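Probable 2-dehydro-3-deoxygalactonokinase DgoK1 (Sinorhizobium meliloti, PDB 3T69) probably phosphorylates 2-dehydro-3-deoxy-D-galactonate with ATP, giving the 6-phosphate and ADP, in the breakdown of galactose through the DeLey-Doudoroff pathway. Local coordinates at residues 31-39 and 51-59. Numbering follows the deposited sequence.
Sequences LAERRSAEG and ILDGHLAAV
Strand 31-36 and helix 51-58 run roughly antiparallel, their axes 138° apart and 9.3 Å from each other at closest approach, with Arg34 opposite His55 and Ala32 opposite Val59. The imidazole of His55 is gripped at both nitrogens. On one side Arg34 NE donates to His55 ND1 over 2.7 Å, a bent bond at 139° that is tilted from both planes; the guanidinium and ring planes stand 62° apart. On the other, His55 NE2 donates almost straight to Glu38 OE1 at 3.1 Å, lying in the ring's own plane but meeting the carboxylate from above. Ser36 OG donates to Glu38 OE1 at 2.9 Å, a second bond to the same oxygen that probably helps to place it for the ring. The pairing is consistent with the ASKHA-type nucleotide-binding fold to which the family is assigned: strand 30-36 pairs antiparallel with strand 19-24, the helix packs against the same sheet, and Phe19 stacks on the His55 ring. A leucine in place of His55 would probably leave Arg34 NE without its acceptor and Glu38 OE1 with only the Ser36 bond of the two described here, setting the Arg34 end freer to turn. The Arg34 chain, bent at chi2 and chi3, folds back so that Ala58 CB sits over the centre of one guanidinium face, 3.5 Å from Arg34 CZ. Arg34 CG slides past Val59 CG1 at 3.6 Å, and the same methyl reaches Ala32 CB. At the far end, Ile51 CG2 lies against CG and CD of Glu38, while the Ile51 side chain also touches Trp14 of strand 9-14.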
loop_
_atom_site.group_PDB
_atom_site.type_symbol
_atom_site.label_atom_id
_atom_site.label_comp_id
_atom_site.label_asym_id
_atom_site.label_seq_id
_atom_site.Cartn_x
_atom_site.Cartn_y
_atom_site.Cartn_z
ATOM N N LEU B 31 -6.367 -7.377 39.723
ATOM C CA LEU B 31 -7.596 -7.225 40.521
ATOM C C LEU B 31 -8.797 -6.888 39.627
ATOM O O LEU B 31 -9.896 -7.311 39.907
ATOM C CB LEU B 31 -7.416 -6.129 41.585
ATOM C CG LEU B 31 -6.804 -6.310 42.996
ATOM C CD1 LEU B 31 -5.865 -7.530 43.232
ATOM C CD2 LEU B 31 -6.105 -5.034 43.422
ATOM N N ALA B 32 -8.586 -6.109 38.568
ATOM C CA ALA B 32 -9.639 -5.832 37.580
ATOM C C ALA B 32 -9.071 -5.611 36.147
ATOM O O ALA B 32 -7.852 -5.755 35.940
ATOM C CB ALA B 32 -10.505 -4.687 38.030
ATOM N N GLU B 33 -9.942 -5.292 35.174
ATOM C CA GLU B 33 -9.575 -5.158 33.727
ATOM C C GLU B 33 -10.646 -4.404 32.911
ATOM O O GLU B 33 -11.838 -4.515 33.177
ATOM C CB GLU B 33 -9.318 -6.534 33.058
ATOM C CG GLU B 33 -8.879 -6.480 31.552
ATOM C CD GLU B 33 -9.671 -7.424 30.607
ATOM O OE1 GLU B 33 -9.920 -8.604 30.975
ATOM O OE2 GLU B 33 -10.041 -6.988 29.487
ATOM N N ARG B 34 -10.203 -3.629 31.923
ATOM C CA ARG B 34 -11.106 -2.966 30.972
ATOM C C ARG B 34 -10.494 -2.966 29.568
ATOM O O ARG B 34 -9.278 -2.782 29.400
ATOM C CB ARG B 34 -11.442 -1.531 31.405
ATOM C CG ARG B 34 -12.228 -1.421 32.694
ATOM C CD ARG B 34 -13.708 -1.549 32.459
ATOM N NE ARG B 34 -14.279 -0.272 32.055
ATOM C CZ ARG B 34 -15.566 -0.056 31.808
ATOM N NH1 ARG B 34 -16.438 -1.031 31.931
ATOM N NH2 ARG B 34 -15.986 1.148 31.447
ATOM N N ARG B 35 -11.351 -3.210 28.581
ATOM C CA ARG B 35 -10.991 -3.165 27.179
ATOM C C ARG B 35 -11.992 -2.292 26.424
ATOM O O ARG B 35 -13.166 -2.203 26.782
ATOM C CB ARG B 35 -10.968 -4.574 26.577
ATOM C CG ARG B 35 -9.693 -5.340 26.838
ATOM C CD ARG B 35 -9.581 -6.650 26.038
ATOM N NE ARG B 35 -8.520 -7.527 26.549
ATOM C CZ ARG B 35 -7.237 -7.174 26.720
ATOM N NH1 ARG B 35 -6.823 -5.935 26.448
ATOM N NH2 ARG B 35 -6.352 -8.049 27.192
ATOM N N SER B 36 -11.522 -1.646 25.371
ATOM C CA SER B 36 -12.409 -0.973 24.449
ATOM C C SER B 36 -11.597 -0.594 23.216
ATOM O O SER B 36 -10.420 -0.967 23.102
ATOM C CB SER B 36 -13.025 0.251 25.113
ATOM O OG SER B 36 -12.004 1.106 25.583
ATOM N N ALA B 37 -12.227 0.135 22.301
ATOM C CA ALA B 37 -11.600 0.519 21.044
ATOM C C ALA B 37 -11.351 2.027 20.977
ATOM O O ALA B 37 -11.108 2.577 19.914
ATOM C CB ALA B 37 -12.454 0.058 19.871
ATOM N N GLU B 38 -11.418 2.710 22.113
ATOM C CA GLU B 38 -11.019 4.132 22.136
ATOM C C GLU B 38 -9.495 4.246 22.300
ATOM O O GLU B 38 -8.965 4.165 23.420
ATOM C CB GLU B 38 -11.774 4.915 23.207
ATOM C CG GLU B 38 -11.929 4.143 24.490
ATOM C CD GLU B 38 -13.277 4.346 25.151
ATOM O OE1 GLU B 38 -13.613 3.486 25.986
ATOM O OE2 GLU B 38 -13.989 5.349 24.850
ATOM N N GLY B 39 -8.806 4.374 21.166
ATOM C CA GLY B 39 -7.367 4.445 21.155
ATOM C C GLY B 39 -7.015 5.905 21.070
ATOM O O GLY B 39 -7.897 6.761 21.216
ATOM N N ILE B 51 -11.650 9.635 29.268
ATOM C CA ILE B 51 -11.703 8.217 29.047
ATOM C C ILE B 51 -11.072 7.469 30.192
ATOM O O ILE B 51 -11.553 6.439 30.608
ATOM C CB ILE B 51 -10.998 7.850 27.766
ATOM C CG1 ILE B 51 -11.734 8.450 26.600
ATOM C CG2 ILE B 51 -10.945 6.372 27.590
ATOM C CD1 ILE B 51 -10.922 8.506 25.413
ATOM N N LEU B 52 -9.974 7.991 30.684
ATOM C CA LEU B 52 -9.264 7.395 31.795
ATOM C C LEU B 52 -10.068 7.444 33.106
ATOM O O LEU B 52 -10.002 6.499 33.905
ATOM C CB LEU B 52 -7.911 8.055 31.977
ATOM C CG LEU B 52 -6.962 7.495 33.036
ATOM C CD1 LEU B 52 -6.945 5.965 33.104
ATOM C CD2 LEU B 52 -5.606 8.000 32.698
ATOM N N ASP B 53 -10.815 8.531 33.328
ATOM C CA ASP B 53 -11.611 8.654 34.556
ATOM C C ASP B 53 -12.823 7.706 34.554
ATOM O O ASP B 53 -13.111 7.072 35.584
ATOM C CB ASP B 53 -11.964 10.119 34.862
ATOM C CG ASP B 53 -10.753 10.906 35.407
ATOM O OD1 ASP B 53 -9.809 10.273 35.936
ATOM O OD2 ASP B 53 -10.728 12.152 35.302
ATOM N N GLY B 54 -13.469 7.582 33.384
ATOM C CA GLY B 54 -14.566 6.642 33.143
ATOM C C GLY B 54 -14.202 5.216 33.503
ATOM O O GLY B 54 -14.837 4.594 34.344
ATOM N N HIS B 55 -13.156 4.690 32.887
ATOM C CA HIS B 55 -12.686 3.338 33.211
ATOM C C HIS B 55 -12.287 3.125 34.668
ATOM O O HIS B 55 -12.445 2.019 35.225
ATOM C CB HIS B 55 -11.576 2.927 32.262
ATOM C CG HIS B 55 -12.086 2.602 30.901
ATOM N ND1 HIS B 55 -12.768 1.434 30.626
ATOM C CD2 HIS B 55 -12.086 3.317 29.753
ATOM C CE1 HIS B 55 -13.133 1.426 29.357
ATOM N NE2 HIS B 55 -12.727 2.556 28.803
ATOM N N LEU B 56 -11.796 4.199 35.284
ATOM C CA LEU B 56 -11.397 4.186 36.680
ATOM C C LEU B 56 -12.602 4.134 37.588
ATOM O O LEU B 56 -12.586 3.369 38.558
ATOM C CB LEU B 56 -10.519 5.394 37.020
ATOM C CG LEU B 56 -9.019 5.297 36.677
ATOM C CD1 LEU B 56 -8.295 6.547 37.182
ATOM C CD2 LEU B 56 -8.331 4.029 37.210
ATOM N N ALA B 57 -13.625 4.940 37.280
ATOM C CA ALA B 57 -14.877 4.900 38.022
ATOM C C ALA B 57 -15.476 3.480 37.919
ATOM O O ALA B 57 -15.755 2.812 38.934
ATOM C CB ALA B 57 -15.860 5.947 37.490
ATOM N N ALA B 58 -15.609 3.016 36.676
ATOM C CA ALA B 58 -16.147 1.709 36.405
ATOM C C ALA B 58 -15.606 0.692 37.406
ATOM O O ALA B 58 -16.391 0.112 38.172
ATOM C CB ALA B 58 -15.848 1.292 34.983
ATOM N N VAL B 59 -14.283 0.521 37.451
ATOM C CA VAL B 59 -13.669 -0.535 38.278
ATOM C C VAL B 59 -13.541 -0.279 39.803
ATOM O O VAL B 59 -12.881 -1.069 40.509
ATOM C CB VAL B 59 -12.283 -1.050 37.686
ATOM C CG1 VAL B 59 -12.442 -1.597 36.289
ATOM C CG2 VAL B 59 -11.204 0.028 37.696
#